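Local coordinates for protein succinylglutamate desuccinylase (Chromobacterium violaceum, PDB 1YW4) that probably hydrolyses N-succinylglutamate to succinate and glutamate, the last step of arginine breakdown by the AST pathway, with one zinc ion per subunit, at residues 278-290 with 301-313. Sequence-based numbering, arbitrary orientation.
Sequences SVENFTLLPDGML and ATGGEERILFPNP
Leu309 runs beside Phe282 in the same direction, and its CD1 methyl sits over one ring face, 3.8 Å from the centroid of the Phe282 ring, in a CH-pi contact. Phe157 and Phe160 meet the same ring edge-to-face. The Phe282 carbonyl is gripped by Arg307: the side chain, extended from CG to NE, brings NH1 to 2.8 Å from Phe282 O, almost in line with the C=O bond and within the guanidinium plane. Leu284 CD1 rests over the centre of one guanidinium face.

Asn281 crosses Phe310 with its amide and the ring 79° apart. With its CG beside the backbone N (chi1 -76°) and the amide turned toward the partner, Asn281 OD1 accepts from Phe310 N at 2.6 Å, a short bond that ties down the backbone where Phe310 takes positive phi. At the far end Thr302 OG1 serves twice, donating to Asp287 OD1 at 3.1 Å and accepting from Gly288 N at 3.3 Å.

Between these ends, Leu285 N donates nearly straight to Glu306 O (174°), while Ile308 is shared by two successive residues opposite it, Phe282 and Thr283. This G1 beta bulge, entered through the type II turn from Glu280 to Thr283, illustrates how an antiparallel pair absorbs an extra residue at strand 283-284, an outermost strand within this chain, in the AstE/AspA barrel-sandwich hybrid domain; the Phe310 side chain lies about 8 Å from the bound zinc ion.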
loop_
_atom_site.group_PDB
_atom_site.type_symbol
_atom_site.label_atom_id
_atom_site.label_comp_id
_atom_site.label_asym_id
_atom_site.label_seq_id
_atom_site.Cartn_x
_atom_site.Cartn_y
_atom_site.Cartn_z
ATOM N N SER A 278 -14.309 -21.604 11.437
ATOM C CA SER A 278 -12.985 -22.171 11.210
ATOM C C SER A 278 -12.276 -21.557 10.004
ATOM O O SER A 278 -11.328 -22.141 9.481
ATOM C CB SER A 278 -13.096 -23.679 10.993
ATOM O OG SER A 278 -13.719 -23.956 9.748
ATOM N N VAL A 279 -12.732 -20.391 9.552
ATOM C CA VAL A 279 -12.105 -19.741 8.400
ATOM C C VAL A 279 -10.596 -19.594 8.612
ATOM O O VAL A 279 -10.150 -19.162 9.674
ATOM C CB VAL A 279 -12.727 -18.339 8.131
ATOM C CG1 VAL A 279 -12.539 -17.436 9.336
ATOM C CG2 VAL A 279 -12.097 -17.718 6.891
ATOM N N GLU A 280 -9.813 -19.960 7.601
ATOM C CA GLU A 280 -8.355 -19.875 7.690
ATOM C C GLU A 280 -7.845 -18.442 7.606
ATOM O O GLU A 280 -8.486 -17.577 7.007
ATOM C CB GLU A 280 -7.701 -20.699 6.573
ATOM C CG GLU A 280 -7.835 -22.205 6.738
ATOM C CD GLU A 280 -7.177 -22.986 5.617
ATOM O OE1 GLU A 280 -7.125 -24.229 5.719
ATOM O OE2 GLU A 280 -6.716 -22.369 4.633
ATOM N N ASN A 281 -6.685 -18.196 8.210
ATOM C CA ASN A 281 -6.092 -16.868 8.164
ATOM C C ASN A 281 -5.650 -16.584 6.733
ATOM O O ASN A 281 -5.268 -17.498 5.995
ATOM C CB ASN A 281 -4.870 -16.762 9.086
ATOM C CG ASN A 281 -5.243 -16.660 10.548
ATOM O OD1 ASN A 281 -6.050 -15.812 10.938
ATOM N ND2 ASN A 281 -4.644 -17.522 11.376
ATOM N N PHE A 282 -5.700 -15.308 6.366
ATOM C CA PHE A 282 -5.319 -14.830 5.039
ATOM C C PHE A 282 -6.308 -15.254 3.965
ATOM O O PHE A 282 -5.983 -15.261 2.779
ATOM C CB PHE A 282 -3.908 -15.306 4.685
ATOM C CG PHE A 282 -2.828 -14.663 5.513
ATOM C CD1 PHE A 282 -2.529 -13.309 5.366
ATOM C CD2 PHE A 282 -2.116 -15.409 6.449
ATOM C CE1 PHE A 282 -1.532 -12.708 6.144
ATOM C CE2 PHE A 282 -1.121 -14.819 7.228
ATOM C CZ PHE A 282 -0.827 -13.470 7.078
ATOM N N THR A 283 -7.520 -15.612 4.380
ATOM C CA THR A 283 -8.543 -16.001 3.415
ATOM C C THR A 283 -8.891 -14.773 2.576
ATOM O O THR A 283 -9.218 -13.720 3.121
ATOM C CB THR A 283 -9.822 -16.502 4.109
ATOM O OG1 THR A 283 -9.565 -17.763 4.735
ATOM C CG2 THR A 283 -10.947 -16.663 3.099
ATOM N N LEU A 284 -8.816 -14.922 1.255
ATOM C CA LEU A 284 -9.107 -13.843 0.313
ATOM C C LEU A 284 -10.580 -13.425 0.329
ATOM O O LEU A 284 -11.476 -14.272 0.286
ATOM C CB LEU A 284 -8.728 -14.274 -1.111
ATOM C CG LEU A 284 -8.866 -13.237 -2.236
ATOM C CD1 LEU A 284 -7.628 -12.342 -2.257
ATOM C CD2 LEU A 284 -9.012 -13.947 -3.595
ATOM N N LEU A 285 -10.823 -12.118 0.391
ATOM C CA LEU A 285 -12.183 -11.586 0.400
ATOM C C LEU A 285 -12.527 -11.027 -0.984
ATOM O O LEU A 285 -12.006 -9.999 -1.394
ATOM C CB LEU A 285 -12.315 -10.483 1.454
ATOM C CG LEU A 285 -12.330 -10.845 2.951
ATOM C CD1 LEU A 285 -12.150 -12.348 3.176
ATOM C CD2 LEU A 285 -11.236 -10.061 3.639
ATOM N N PRO A 286 -13.424 -11.699 -1.718
ATOM C CA PRO A 286 -13.800 -11.232 -3.059
ATOM C C PRO A 286 -14.465 -9.864 -3.089
ATOM O O PRO A 286 -15.037 -9.414 -2.098
ATOM C CB PRO A 286 -14.719 -12.343 -3.562
ATOM C CG PRO A 286 -15.378 -12.826 -2.302
ATOM C CD PRO A 286 -14.215 -12.880 -1.329
ATOM N N ASP A 287 -14.376 -9.195 -4.235
ATOM C CA ASP A 287 -14.982 -7.881 -4.388
ATOM C C ASP A 287 -16.495 -8.033 -4.279
ATOM O O ASP A 287 -17.116 -8.732 -5.080
ATOM C CB ASP A 287 -14.612 -7.279 -5.745
ATOM C CG ASP A 287 -15.222 -5.911 -5.958
ATOM O OD1 ASP A 287 -14.879 -4.979 -5.198
ATOM O OD2 ASP A 287 -16.046 -5.765 -6.886
ATOM N N GLY A 288 -17.075 -7.378 -3.278
ATOM C CA GLY A 288 -18.507 -7.456 -3.050
ATOM C C GLY A 288 -18.829 -7.485 -1.566
ATOM O O GLY A 288 -19.330 -6.501 -1.010
HETATM N N MSE A 289 -18.541 -8.610 -0.914
HETATM C CA MSE A 289 -18.799 -8.744 0.520
HETATM C C MSE A 289 -17.867 -7.827 1.301
HETATM O O MSE A 289 -16.653 -7.844 1.101
HETATM C CB MSE A 289 -18.577 -10.192 0.980
HETATM C CG MSE A 289 -17.167 -10.727 0.729
HETATM SE SE MSE A 289 -16.553 -12.000 2.092
HETATM C CE MSE A 289 -15.750 -10.738 3.317
ATOM N N LEU A 290 -18.431 -7.015 2.186
ATOM C CA LEU A 290 -17.615 -6.115 2.995
ATOM C C LEU A 290 -18.305 -5.874 4.335
ATOM O O LEU A 290 -19.267 -6.565 4.677
ATOM C CB LEU A 290 -17.373 -4.785 2.259
ATOM C CG LEU A 290 -15.925 -4.291 2.313
ATOM C CD1 LEU A 290 -15.018 -5.301 1.611
ATOM C CD2 LEU A 290 -15.806 -2.937 1.664
ATOM N N ALA A 301 -11.688 -0.090 0.276
ATOM C CA ALA A 301 -12.942 -0.760 0.607
ATOM C C ALA A 301 -12.926 -2.230 0.189
ATOM O O ALA A 301 -12.843 -3.124 1.035
ATOM C CB ALA A 301 -14.108 -0.041 -0.062
ATOM N N THR A 302 -13.006 -2.476 -1.115
ATOM C CA THR A 302 -13.005 -3.838 -1.639
ATOM C C THR A 302 -12.424 -3.883 -3.050
ATOM O O THR A 302 -12.597 -2.949 -3.831
ATOM C CB THR A 302 -14.442 -4.418 -1.661
ATOM O OG1 THR A 302 -14.422 -5.746 -2.201
ATOM C CG2 THR A 302 -15.357 -3.540 -2.507
ATOM N N GLY A 303 -11.730 -4.970 -3.367
ATOM C CA GLY A 303 -11.137 -5.108 -4.685
ATOM C C GLY A 303 -10.618 -6.508 -4.953
ATOM O O GLY A 303 -9.828 -6.725 -5.871
ATOM N N GLY A 304 -11.068 -7.469 -4.153
ATOM C CA GLY A 304 -10.621 -8.837 -4.332
ATOM C C GLY A 304 -9.164 -9.029 -3.954
ATOM O O GLY A 304 -8.556 -10.052 -4.281
ATOM N N GLU A 305 -8.600 -8.046 -3.266
ATOM C CA GLU A 305 -7.207 -8.114 -2.838
ATOM C C GLU A 305 -7.070 -8.295 -1.327
ATOM O O GLU A 305 -6.051 -8.786 -0.843
ATOM C CB GLU A 305 -6.464 -6.841 -3.264
ATOM C CG GLU A 305 -6.142 -6.762 -4.752
ATOM C CD GLU A 305 -5.055 -7.737 -5.162
ATOM O OE1 GLU A 305 -5.273 -8.963 -5.036
ATOM O OE2 GLU A 305 -3.979 -7.275 -5.604
ATOM N N GLU A 306 -8.102 -7.902 -0.585
ATOM C CA GLU A 306 -8.062 -8.012 0.863
ATOM C C GLU A 306 -8.221 -9.450 1.367
ATOM O O GLU A 306 -8.754 -10.311 0.673
ATOM C CB GLU A 306 -9.138 -7.123 1.493
ATOM C CG GLU A 306 -9.689 -6.041 0.580
ATOM C CD GLU A 306 -10.922 -6.510 -0.178
ATOM O OE1 GLU A 306 -10.782 -7.283 -1.162
ATOM O OE2 GLU A 306 -12.037 -6.114 0.235
ATOM N N ARG A 307 -7.733 -9.700 2.577
ATOM C CA ARG A 307 -7.821 -11.018 3.191
ATOM C C ARG A 307 -8.119 -10.818 4.673
ATOM O O ARG A 307 -7.766 -9.791 5.252
ATOM C CB ARG A 307 -6.501 -11.781 3.023
ATOM C CG ARG A 307 -6.067 -11.997 1.576
ATOM C CD ARG A 307 -4.647 -12.543 1.510
ATOM N NE ARG A 307 -4.235 -12.861 0.143
ATOM C CZ ARG A 307 -4.488 -14.011 -0.473
ATOM N NH1 ARG A 307 -5.155 -14.971 0.158
ATOM N NH2 ARG A 307 -4.078 -14.198 -1.725
ATOM N N ILE A 308 -8.771 -11.797 5.281
ATOM C CA ILE A 308 -9.111 -11.716 6.693
ATOM C C ILE A 308 -7.964 -12.341 7.489
ATOM O O ILE A 308 -7.353 -13.320 7.056
ATOM C CB ILE A 308 -10.446 -12.469 6.972
ATOM C CG1 ILE A 308 -10.980 -12.140 8.372
ATOM C CG2 ILE A 308 -10.229 -13.958 6.830
ATOM C CD1 ILE A 308 -11.215 -10.655 8.613
ATOM N N LEU A 309 -7.659 -11.768 8.643
ATOM C CA LEU A 309 -6.580 -12.298 9.463
ATOM C C LEU A 309 -6.973 -12.257 10.936
ATOM O O LEU A 309 -7.529 -11.269 11.407
ATOM C CB LEU A 309 -5.304 -11.488 9.225
ATOM C CG LEU A 309 -4.038 -11.959 9.943
ATOM C CD1 LEU A 309 -3.718 -13.398 9.544
ATOM C CD2 LEU A 309 -2.874 -11.042 9.581
ATOM N N PHE A 310 -6.701 -13.350 11.643
ATOM C CA PHE A 310 -7.008 -13.470 13.068
ATOM C C PHE A 310 -8.455 -13.135 13.440
ATOM O O PHE A 310 -8.705 -12.352 14.352
ATOM C CB PHE A 310 -6.051 -12.586 13.871
ATOM C CG PHE A 310 -4.606 -12.894 13.626
ATOM C CD1 PHE A 310 -3.663 -11.874 13.576
ATOM C CD2 PHE A 310 -4.186 -14.207 13.437
ATOM C CE1 PHE A 310 -2.319 -12.155 13.334
ATOM C CE2 PHE A 310 -2.850 -14.502 13.195
ATOM C CZ PHE A 310 -1.911 -13.473 13.142
ATOM N N PRO A 311 -9.432 -13.735 12.743
ATOM C CA PRO A 311 -10.841 -13.463 13.049
ATOM C C PRO A 311 -11.240 -13.981 14.437
ATOM O O PRO A 311 -10.871 -15.091 14.818
ATOM C CB PRO A 311 -11.577 -14.195 11.934
ATOM C CG PRO A 311 -10.702 -15.391 11.711
ATOM C CD PRO A 311 -9.314 -14.768 11.699
ATOM N N ASN A 312 -11.993 -13.181 15.184
ATOM C CA ASN A 312 -12.434 -13.579 16.519
ATOM C C ASN A 312 -13.729 -12.854 16.870
ATOM O O ASN A 312 -13.722 -11.877 17.623
ATOM C CB ASN A 312 -11.365 -13.244 17.566
ATOM C CG ASN A 312 -11.603 -13.948 18.895
ATOM O OD1 ASN A 312 -12.742 -14.102 19.336
ATOM N ND2 ASN A 312 -10.521 -14.372 19.543
ATOM N N PRO A 313 -14.860 -13.326 16.328
ATOM C CA PRO A 313 -16.177 -12.731 16.573
ATOM C C PRO A 313 -16.734 -12.984 17.977
ATOM O O PRO A 313 -17.797 -12.473 18.331
ATOM C CB PRO A 313 -17.038 -13.365 15.490
ATOM C CG PRO A 313 -16.461 -14.738 15.399
ATOM C CD PRO A 313 -14.970 -14.473 15.407
#